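Local coordinates for protein esterase (PDB 3D7R) that probably hydrolyses ester bonds, as a putative esterase built on the alpha/beta hydrolase fold, at residues A108-P113 / L132-K137; S200-A205 / E267-D272. One frame throughout, in Å; residues are numbered along the deposited sequence.

Overall arrangement
The two contacts work the same principle twice in one alpha/beta hydrolase fold: loops leaving the C-terminal ends of neighbouring parallel strands are tied together. Contact 1 joins the loop after strand 98-102 to the end of strand 129-133 and beyond; contact 2 joins the loops after strands 195-199 and 259-264. They lie on opposite sides of the chain's centre, centres 20 Å apart and nearest atoms about 10 Å. K137 and Y135 of contact 1 bond to H103, at the start of the loop that in related esterases forms the oxyanion hole; E267 of contact 2 bonds to H297, probably the catalytic histidine. A bound sodium ion lies about 10 Å from the L132 side chain.

Contact 1: residues A108-P113 / L132-K137. With DMS (dimethyl sulfoxide), chain I.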
loop_
_atom_site.group_PDB
_atom_site.type_symbol
_atom_site.label_atom_id
_atom_site.label_comp_id
_atom_site.label_asym_id
_atom_site.label_seq_id
_atom_site.Cartn_x
_atom_site.Cartn_y
_atom_site.Cartn_z
ATOM N N ALA A 108 10.798 -2.886 -2.286
ATOM C CA ALA A 108 11.931 -3.818 -2.330
ATOM C C ALA A 108 11.479 -5.273 -2.219
ATOM O O ALA A 108 12.114 -6.180 -2.790
ATOM C CB ALA A 108 12.923 -3.502 -1.196
ATOM N N LEU A 109 10.419 -5.490 -1.435
ATOM C CA LEU A 109 9.815 -6.809 -1.237
ATOM C C LEU A 109 8.648 -7.047 -2.188
ATOM O O LEU A 109 7.925 -6.127 -2.536
ATOM C CB LEU A 109 9.284 -6.940 0.198
ATOM C CG LEU A 109 10.314 -6.832 1.323
ATOM C CD1 LEU A 109 9.593 -6.863 2.673
ATOM C CD2 LEU A 109 11.346 -7.965 1.212
ATOM N N GLN A 110 8.463 -8.298 -2.579
ATOM C CA GLN A 110 7.305 -8.702 -3.355
ATOM C C GLN A 110 6.150 -8.973 -2.382
ATOM O O GLN A 110 6.343 -8.872 -1.142
ATOM C CB GLN A 110 7.645 -9.950 -4.191
ATOM C CG GLN A 110 8.743 -9.746 -5.231
ATOM C CD GLN A 110 8.350 -8.837 -6.407
ATOM O OE1 GLN A 110 7.610 -7.863 -6.257
ATOM N NE2 GLN A 110 8.900 -9.138 -7.581
ATOM N N PRO A 111 4.935 -9.274 -2.910
ATOM C CA PRO A 111 3.851 -9.557 -1.976
ATOM C C PRO A 111 4.120 -10.729 -1.033
ATOM O O PRO A 111 4.684 -11.753 -1.426
ATOM C CB PRO A 111 2.660 -9.878 -2.889
ATOM C CG PRO A 111 2.972 -9.165 -4.162
ATOM C CD PRO A 111 4.465 -9.318 -4.307
ATOM N N SER A 112 3.698 -10.537 0.211
ATOM C CA SER A 112 3.714 -11.555 1.245
ATOM C C SER A 112 2.654 -12.591 0.931
ATOM O O SER A 112 1.668 -12.260 0.294
ATOM C CB SER A 112 3.353 -10.872 2.567
ATOM O OG SER A 112 3.169 -11.827 3.569
ATOM N N PRO A 113 2.826 -13.843 1.404
ATOM C CA PRO A 113 1.721 -14.798 1.316
ATOM C C PRO A 113 0.473 -14.303 2.057
ATOM O O PRO A 113 -0.647 -14.681 1.685
ATOM C CB PRO A 113 2.282 -16.061 1.991
ATOM C CG PRO A 113 3.459 -15.596 2.771
ATOM C CD PRO A 113 4.022 -14.440 2.028
ATOM N N LEU A 132 -3.773 -6.942 -8.796
ATOM C CA LEU A 132 -2.474 -6.940 -8.116
ATOM C C LEU A 132 -1.326 -6.899 -9.135
ATOM O O LEU A 132 -0.861 -7.942 -9.581
ATOM C CB LEU A 132 -2.350 -8.194 -7.224
ATOM C CG LEU A 132 -1.034 -8.449 -6.458
ATOM C CD1 LEU A 132 -0.723 -7.305 -5.492
ATOM C CD2 LEU A 132 -1.044 -9.814 -5.743
ATOM N N PRO A 133 -0.870 -5.683 -9.515
ATOM C CA PRO A 133 0.350 -5.535 -10.337
ATOM C C PRO A 133 1.654 -5.776 -9.556
ATOM O O PRO A 133 1.833 -5.245 -8.458
ATOM C CB PRO A 133 0.274 -4.092 -10.810
ATOM C CG PRO A 133 -0.484 -3.363 -9.690
ATOM C CD PRO A 133 -1.498 -4.390 -9.196
ATOM N N ILE A 134 2.548 -6.597 -10.111
ATOM C CA ILE A 134 3.862 -6.794 -9.501
ATOM C C ILE A 134 4.786 -5.718 -10.110
ATOM O O ILE A 134 5.498 -5.975 -11.070
ATOM C CB ILE A 134 4.387 -8.239 -9.717
ATOM C CG1 ILE A 134 3.334 -9.284 -9.301
ATOM C CG2 ILE A 134 5.702 -8.470 -8.971
ATOM C CD1 ILE A 134 2.754 -9.123 -7.858
ATOM N N TYR A 135 4.697 -4.502 -9.561
ATOM C CA TYR A 135 5.328 -3.298 -10.123
ATOM C C TYR A 135 6.836 -3.345 -9.882
ATOM O O TYR A 135 7.293 -4.052 -8.975
ATOM C CB TYR A 135 4.696 -2.036 -9.498
ATOM C CG TYR A 135 4.715 -2.050 -7.975
ATOM C CD1 TYR A 135 5.878 -1.705 -7.267
ATOM C CD2 TYR A 135 3.581 -2.422 -7.240
ATOM C CE1 TYR A 135 5.903 -1.731 -5.887
ATOM C CE2 TYR A 135 3.603 -2.458 -5.841
ATOM C CZ TYR A 135 4.774 -2.121 -5.180
ATOM O OH TYR A 135 4.828 -2.134 -3.800
ATOM N N PRO A 136 7.629 -2.648 -10.725
ATOM C CA PRO A 136 9.093 -2.675 -10.569
ATOM C C PRO A 136 9.575 -2.322 -9.160
ATOM O O PRO A 136 9.067 -1.383 -8.520
ATOM C CB PRO A 136 9.567 -1.607 -11.565
ATOM C CG PRO A 136 8.525 -1.663 -12.673
ATOM C CD PRO A 136 7.220 -1.855 -11.905
ATOM N N LYS A 137 10.558 -3.088 -8.697
ATOM C CA LYS A 137 11.106 -2.962 -7.361
ATOM C C LYS A 137 12.552 -2.540 -7.369
ATOM O O LYS A 137 13.329 -2.883 -8.290
ATOM C CB LYS A 137 11.037 -4.306 -6.616
ATOM C CG LYS A 137 9.662 -4.946 -6.499
ATOM C CD LYS A 137 8.655 -3.986 -5.893
ATOM C CE LYS A 137 7.376 -4.713 -5.442
ATOM N NZ LYS A 137 6.585 -5.320 -6.626
HETATM S S DMS I . 4.345 -11.697 7.254
HETATM O O DMS I . 3.688 -10.819 5.852
HETATM C C1 DMS I . 3.353 -11.236 8.701
HETATM C C2 DMS I . 3.888 -13.451 7.147
HETATM O O HOH W 1 7.243 -3.223 -2.266
HETATM O O HOH W 2 8.839 -6.706 -9.872
#
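The ammonium group of K137 meets the side-chain carbonyl of Q110, NZ donating to OE1 at 2.8 Å. It arrives in the plane of the amide and close to the line of its C=O bond, at a C=O...N angle of 159°. A second bond, also 2.8 Å, runs from NZ back to the backbone O of Y135, while CE of K137 lies 3.3 Å from the backbone O of L109. Bends at chi2 and chi4 curl the lysine chain, bringing NZ over the centre of the Y135 ring, 3.6 Å above its plane. H103 NE2 is a third partner, so three hydrogen bonds hold the probably charged nitrogen in a buried setting.

Beside these bonds I134 supplies the methyl groups. CG2 packs against the Q110 amide, 3.4 Å from OE1, and CD1 makes an apolar contact with CG of P111 at 3.7 Å. Segment 108-113 lies in the loop after strand 98-102, whereas 132-137 is the end of the parallel strand 129-133 running into the loop beyond it; the two run nearly antiparallel. In related esterases the first of these loops carries the HGG sequence of the oxyanion hole, and H103 is the histidine of that sequence here.

Second-shell bonds fix the groups. The Y135 hydroxyl bonds to the backbone O of H103, and the two rings are stacked; a water links the same hydroxyl to the backbone O of L109. R39 holds the backbone O of Q110. Farther along, S112 is the N-cap of helix 113-126: with OG anti to the backbone N (chi1 172°), it bonds to F114 N. A dimethyl sulfoxide, probably left from crystallisation, is modelled with its oxygen 2.5 Å from that OG, too close to be trusted in detail.

Contact 2: residues S200-A205 / E267-D272; sequences SPILDA and EMTHPD
S200 and E267 form the tight end of this contact, OG of the serine donating to OE2 of the glutamate at 2.6 Å. The hydroxyl comes from the syn side of the carboxylate, 18° out of its plane. E267 reaches it with a chain extended beyond CG, and G264 N supplies a second bond to OE2, while OE1 bonds to ND1 of H297. D298 N also bonds to the serine OG. The glutamate begins a type I turn leading into helix 270-282, closed by H270 N on E267 O.

Next to it methyl groups pack against backbone. CG2 of T269 sits 3.7 Å from the backbone O of P201 and touches CA of I202, and with CG1 of that isoleucine it forms an apolar pair. CD1 of L203 lies 3.8 Å from the backbone O of D272, with M273 and F276 of the same helix also against the leucine.

At the D204 end, which is partly exposed, water takes over. CB of D204 meets OD2 of D272 at 3.5 Å, but the two carboxylates, turned 50° apart, stay 4.1 Å from each other between D204 OD2 and D272 OD1. Two waters each donate to both acids, one bond being weak, and a third joins D204 N to D272 OD2. T206 and N209 provide direct partners for D204 OD1 and D272 OD1.

The glutamate follows strand 259-264, where hydrolases of this fold usually carry the triad acid, so its bond to H297 is consistent with an acid-histidine pair that S200 helps to orient. At the other end, bridging waters probably soften the repulsion between the aspartates.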
loop_
_atom_site.group_PDB
_atom_site.type_symbol
_atom_site.label_atom_id
_atom_site.label_comp_id
_atom_site.label_asym_id
_atom_site.label_seq_id
_atom_site.Cartn_x
_atom_site.Cartn_y
_atom_site.Cartn_z
ATOM N N SER A 200 -2.310 1.603 6.789
ATOM C CA SER A 200 -1.008 1.885 7.398
ATOM C C SER A 200 -0.029 2.552 6.412
ATOM O O SER A 200 1.114 2.069 6.261
ATOM C CB SER A 200 -0.378 0.591 7.948
ATOM O OG SER A 200 -1.098 0.116 9.058
ATOM N N PRO A 201 -0.455 3.656 5.755
ATOM C CA PRO A 201 0.411 4.249 4.734
ATOM C C PRO A 201 1.651 4.840 5.392
ATOM O O PRO A 201 1.551 5.387 6.496
ATOM C CB PRO A 201 -0.450 5.389 4.140
ATOM C CG PRO A 201 -1.445 5.743 5.201
ATOM C CD PRO A 201 -1.710 4.425 5.945
ATOM N N ILE A 202 2.798 4.719 4.735
ATOM C CA ILE A 202 4.012 5.385 5.206
ATOM C C ILE A 202 4.046 6.754 4.511
ATOM O O ILE A 202 4.670 6.927 3.458
ATOM C CB ILE A 202 5.290 4.532 4.913
ATOM C CG1 ILE A 202 5.219 3.171 5.612
ATOM C CG2 ILE A 202 6.560 5.274 5.357
ATOM C CD1 ILE A 202 6.286 2.175 5.076
ATOM N N LEU A 203 3.322 7.711 5.090
ATOM C CA LEU A 203 3.094 9.008 4.460
ATOM C C LEU A 203 4.322 9.911 4.324
ATOM O O LEU A 203 4.388 10.749 3.418
ATOM C CB LEU A 203 1.955 9.737 5.181
ATOM C CG LEU A 203 0.626 8.962 5.050
ATOM C CD1 LEU A 203 -0.410 9.426 6.058
ATOM C CD2 LEU A 203 0.073 9.042 3.626
ATOM N N ASP A 204 5.286 9.739 5.228
ATOM C CA ASP A 204 6.513 10.522 5.217
ATOM C C ASP A 204 7.649 9.509 5.305
ATOM O O ASP A 204 7.803 8.861 6.339
ATOM C CB ASP A 204 6.501 11.487 6.419
ATOM C CG ASP A 204 7.789 12.305 6.569
ATOM O OD1 ASP A 204 8.748 12.131 5.786
ATOM O OD2 ASP A 204 7.836 13.126 7.512
ATOM N N ALA A 205 8.417 9.352 4.224
ATOM C CA ALA A 205 9.471 8.334 4.169
ATOM C C ALA A 205 10.668 8.611 5.089
ATOM O O ALA A 205 11.490 7.723 5.321
ATOM C CB ALA A 205 9.960 8.132 2.735
ATOM N N GLU A 267 2.113 1.824 15.599
ATOM C CA GLU A 267 3.020 1.939 14.465
ATOM C C GLU A 267 3.568 3.358 14.363
ATOM O O GLU A 267 2.843 4.310 14.627
ATOM C CB GLU A 267 2.348 1.501 13.150
ATOM C CG GLU A 267 1.045 2.219 12.788
ATOM C CD GLU A 267 0.528 1.830 11.402
ATOM O OE1 GLU A 267 1.336 1.827 10.455
ATOM O OE2 GLU A 267 -0.676 1.524 11.256
HETATM N N MSE A 268 4.843 3.484 13.969
HETATM C CA MSE A 268 5.562 4.770 13.990
HETATM C C MSE A 268 4.991 5.795 13.014
HETATM O O MSE A 268 5.334 6.971 13.076
HETATM C CB MSE A 268 7.034 4.552 13.631
HETATM C CG MSE A 268 7.935 4.121 14.764
HETATM SE SE MSE A 268 9.666 3.480 14.005
HETATM C CE MSE A 268 9.874 4.748 12.595
ATOM N N THR A 269 4.150 5.327 12.101
ATOM C CA THR A 269 3.473 6.170 11.099
ATOM C C THR A 269 2.283 6.883 11.681
ATOM O O THR A 269 1.655 7.690 10.997
ATOM C CB THR A 269 2.929 5.317 9.941
ATOM O OG1 THR A 269 2.210 4.206 10.490
ATOM C CG2 THR A 269 4.063 4.773 9.079
ATOM N N HIS A 270 1.943 6.572 12.930
ATOM C CA HIS A 270 0.683 7.076 13.474
ATOM C C HIS A 270 0.617 8.618 13.576
ATOM O O HIS A 270 -0.396 9.197 13.172
ATOM C CB HIS A 270 0.275 6.357 14.771
ATOM C CG HIS A 270 -1.060 6.786 15.299
ATOM N ND1 HIS A 270 -1.211 7.851 16.167
ATOM C CD2 HIS A 270 -2.309 6.312 15.067
ATOM C CE1 HIS A 270 -2.492 8.006 16.451
ATOM N NE2 HIS A 270 -3.178 7.083 15.798
ATOM N N PRO A 271 1.665 9.287 14.117
ATOM C CA PRO A 271 1.651 10.757 14.038
ATOM C C PRO A 271 1.441 11.326 12.634
ATOM O O PRO A 271 0.669 12.275 12.491
ATOM C CB PRO A 271 3.030 11.150 14.563
ATOM C CG PRO A 271 3.332 10.067 15.570
ATOM C CD PRO A 271 2.850 8.813 14.867
ATOM N N ASP A 272 2.108 10.760 11.621
ATOM C CA ASP A 272 1.899 11.174 10.229
ATOM C C ASP A 272 0.482 10.953 9.721
ATOM O O ASP A 272 -0.055 11.784 8.987
ATOM C CB ASP A 272 2.946 10.541 9.295
ATOM C CG ASP A 272 4.345 11.115 9.535
ATOM O OD1 ASP A 272 4.437 12.368 9.737
ATOM O OD2 ASP A 272 5.339 10.330 9.561
HETATM O O HOH W 3 5.375 8.092 7.810
HETATM O O HOH W 4 7.737 11.301 9.659
HETATM O O HOH W 5 5.786 14.448 8.701
#